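Local coordinates for probable exosome complex exonuclease 2 (Pyrococcus abyssi, PDB 2PO1), which probably contributes, as a non-catalytic subunit of the archaeal exosome, to RNA degradation by helping to shape the active site of its partner Rrp41, at residues G222-T227 with M251-T256. Numbering follows the deposited sequence.
Sequences GKITIT and MYAVET
Tyr252 O, in the helical turn that carries Ala253 and Val254 against Ile224 and Ile226, accepts two hydrogen bonds from one residue. Thr256 N reaches it at 2.9 Å in the ordinary helical bond, and Thr256 OG1 lies 2.6 Å from Tyr252 O. The hydroxyl makes a C=O···O angle of 145° and, tilted from the carbonyl plane, comes from the face opposite the amide. The hydroxyl bond holds the threonine side chain at its rotation and pairs the OG1 of this buried residue within the helix. Across the interface no hydrogen bond forms; the contact is apolar. Ala253 CB points at the strand and meets both isoleucines: Ile224 CG2 lies 4.0 Å from it and Ile226 CG1 is also 4.0 Å from Ala253 CB. The segment axes approach to 8.3 Å, consistent with so small a residue facing the strand. They cross at -41°, with the N-to-C directions running broadly the same way, as the helix 247-275 covers one face of the antiparallel sheet in the second domain of this RNase PH-family subunit. Strand 222-228 is internal to that sheet, its backbone bonded to strands 197-204 and 234-240. Ile226 makes the broader approach. With CG1 anti to its carbonyl carbon (chi1 -43°), its two branches part: CG1 passes 3.8 Å from Ala253 O, whereas CG2 sits 4.0 Å from Val254 CA, against the helix backbone. Beyond CG1, Ile226 CD1 touches Val254 CG2 at 4.1 Å, the two side chains crossing at about a right angle. Replacing Ile226 with an alanine would probably cost Val254 CG2 the contact with CD1 and open a gap beside Ala253. Val254 also packs on Ile234 and an aromatic side chain of another protein's chain, and Ile224 reaches Phe245 and Val250.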
loop_
_atom_site.group_PDB
_atom_site.type_symbol
_atom_site.label_atom_id
_atom_site.label_comp_id
_atom_site.label_asym_id
_atom_site.label_seq_id
_atom_site.Cartn_x
_atom_site.Cartn_y
_atom_site.Cartn_z
ATOM N N GLY C 222 4.945 17.542 27.609
ATOM C CA GLY C 222 5.012 18.025 26.234
ATOM C C GLY C 222 6.456 18.307 25.910
ATOM O O GLY C 222 7.337 18.085 26.735
ATOM N N LYS C 223 6.707 18.793 24.696
ATOM C CA LYS C 223 8.075 18.872 24.244
ATOM C C LYS C 223 8.120 19.977 23.250
ATOM O O LYS C 223 7.108 20.291 22.655
ATOM C CB LYS C 223 8.414 17.550 23.591
ATOM C CG LYS C 223 9.610 17.528 22.720
ATOM C CD LYS C 223 9.787 16.110 22.222
ATOM C CE LYS C 223 10.782 15.422 23.096
ATOM N NZ LYS C 223 11.223 14.097 22.632
ATOM N N ILE C 224 9.266 20.626 23.132
ATOM C CA ILE C 224 9.389 21.697 22.167
ATOM C C ILE C 224 10.777 21.633 21.629
ATOM O O ILE C 224 11.732 21.393 22.372
ATOM C CB ILE C 224 9.072 23.159 22.785
ATOM C CG1 ILE C 224 9.023 24.200 21.652
ATOM C CG2 ILE C 224 10.077 23.533 23.840
ATOM C CD1 ILE C 224 8.380 25.519 22.024
ATOM N N THR C 225 10.872 21.773 20.310
ATOM C CA THR C 225 12.160 21.738 19.645
ATOM C C THR C 225 12.345 23.076 18.997
ATOM O O THR C 225 11.418 23.579 18.360
ATOM C CB THR C 225 12.187 20.666 18.559
ATOM O OG1 THR C 225 12.200 19.366 19.164
ATOM C CG2 THR C 225 13.403 20.848 17.692
ATOM N N ILE C 226 13.502 23.683 19.274
ATOM C CA ILE C 226 13.962 24.919 18.645
ATOM C C ILE C 226 15.220 24.624 17.851
ATOM O O ILE C 226 16.223 24.202 18.418
ATOM C CB ILE C 226 14.402 26.002 19.717
ATOM C CG1 ILE C 226 13.413 26.071 20.896
ATOM C CG2 ILE C 226 14.615 27.324 19.056
ATOM C CD1 ILE C 226 11.987 26.472 20.449
ATOM N N THR C 227 15.190 24.892 16.556
ATOM C CA THR C 227 16.327 24.685 15.714
ATOM C C THR C 227 16.904 26.006 15.272
ATOM O O THR C 227 16.190 26.847 14.728
ATOM C CB THR C 227 15.895 23.910 14.446
ATOM O OG1 THR C 227 15.294 22.699 14.851
ATOM C CG2 THR C 227 17.092 23.641 13.536
ATOM N N MET C 251 10.213 31.348 25.158
ATOM C CA MET C 251 11.295 32.309 25.167
ATOM C C MET C 251 12.566 31.718 25.809
ATOM O O MET C 251 13.642 31.782 25.249
ATOM C CB MET C 251 10.851 33.546 25.937
ATOM C CG MET C 251 9.662 34.279 25.321
ATOM S SD MET C 251 8.978 35.684 26.304
ATOM C CE MET C 251 10.432 36.656 26.738
ATOM N N TYR C 252 12.415 31.128 26.986
ATOM C CA TYR C 252 13.486 30.383 27.636
ATOM C C TYR C 252 14.058 29.304 26.729
ATOM O O TYR C 252 15.273 29.150 26.625
ATOM C CB TYR C 252 12.951 29.718 28.939
ATOM C CG TYR C 252 13.902 28.670 29.469
ATOM C CD1 TYR C 252 13.720 27.325 29.144
ATOM C CD2 TYR C 252 15.027 29.033 30.229
ATOM C CE1 TYR C 252 14.571 26.389 29.563
ATOM C CE2 TYR C 252 15.890 28.080 30.691
ATOM C CZ TYR C 252 15.663 26.753 30.327
ATOM O OH TYR C 252 16.488 25.743 30.725
ATOM N N ALA C 253 13.176 28.521 26.090
ATOM C CA ALA C 253 13.610 27.435 25.255
ATOM C C ALA C 253 14.446 28.015 24.087
ATOM O O ALA C 253 15.492 27.465 23.716
ATOM C CB ALA C 253 12.376 26.694 24.692
ATOM N N VAL C 254 13.978 29.127 23.506
ATOM C CA VAL C 254 14.629 29.664 22.304
ATOM C C VAL C 254 16.032 30.065 22.698
ATOM O O VAL C 254 17.044 29.674 22.085
ATOM C CB VAL C 254 13.892 30.911 21.766
ATOM C CG1 VAL C 254 14.737 31.544 20.717
ATOM C CG2 VAL C 254 12.541 30.513 21.143
ATOM N N GLU C 255 16.088 30.805 23.782
ATOM C CA GLU C 255 17.342 31.317 24.224
ATOM C C GLU C 255 18.342 30.215 24.601
ATOM O O GLU C 255 19.493 30.225 24.185
ATOM C CB GLU C 255 17.060 32.310 25.339
ATOM C CG GLU C 255 18.209 32.671 26.071
ATOM C CD GLU C 255 18.057 34.054 26.623
ATOM O OE1 GLU C 255 16.960 34.642 26.454
ATOM O OE2 GLU C 255 19.052 34.541 27.210
ATOM N N THR C 256 17.883 29.247 25.373
ATOM C CA THR C 256 18.691 28.127 25.789
ATOM C C THR C 256 19.102 27.245 24.633
ATOM O O THR C 256 20.193 26.748 24.647
ATOM C CB THR C 256 17.888 27.279 26.769
ATOM O OG1 THR C 256 17.433 28.147 27.779
ATOM C CG2 THR C 256 18.736 26.187 27.377
#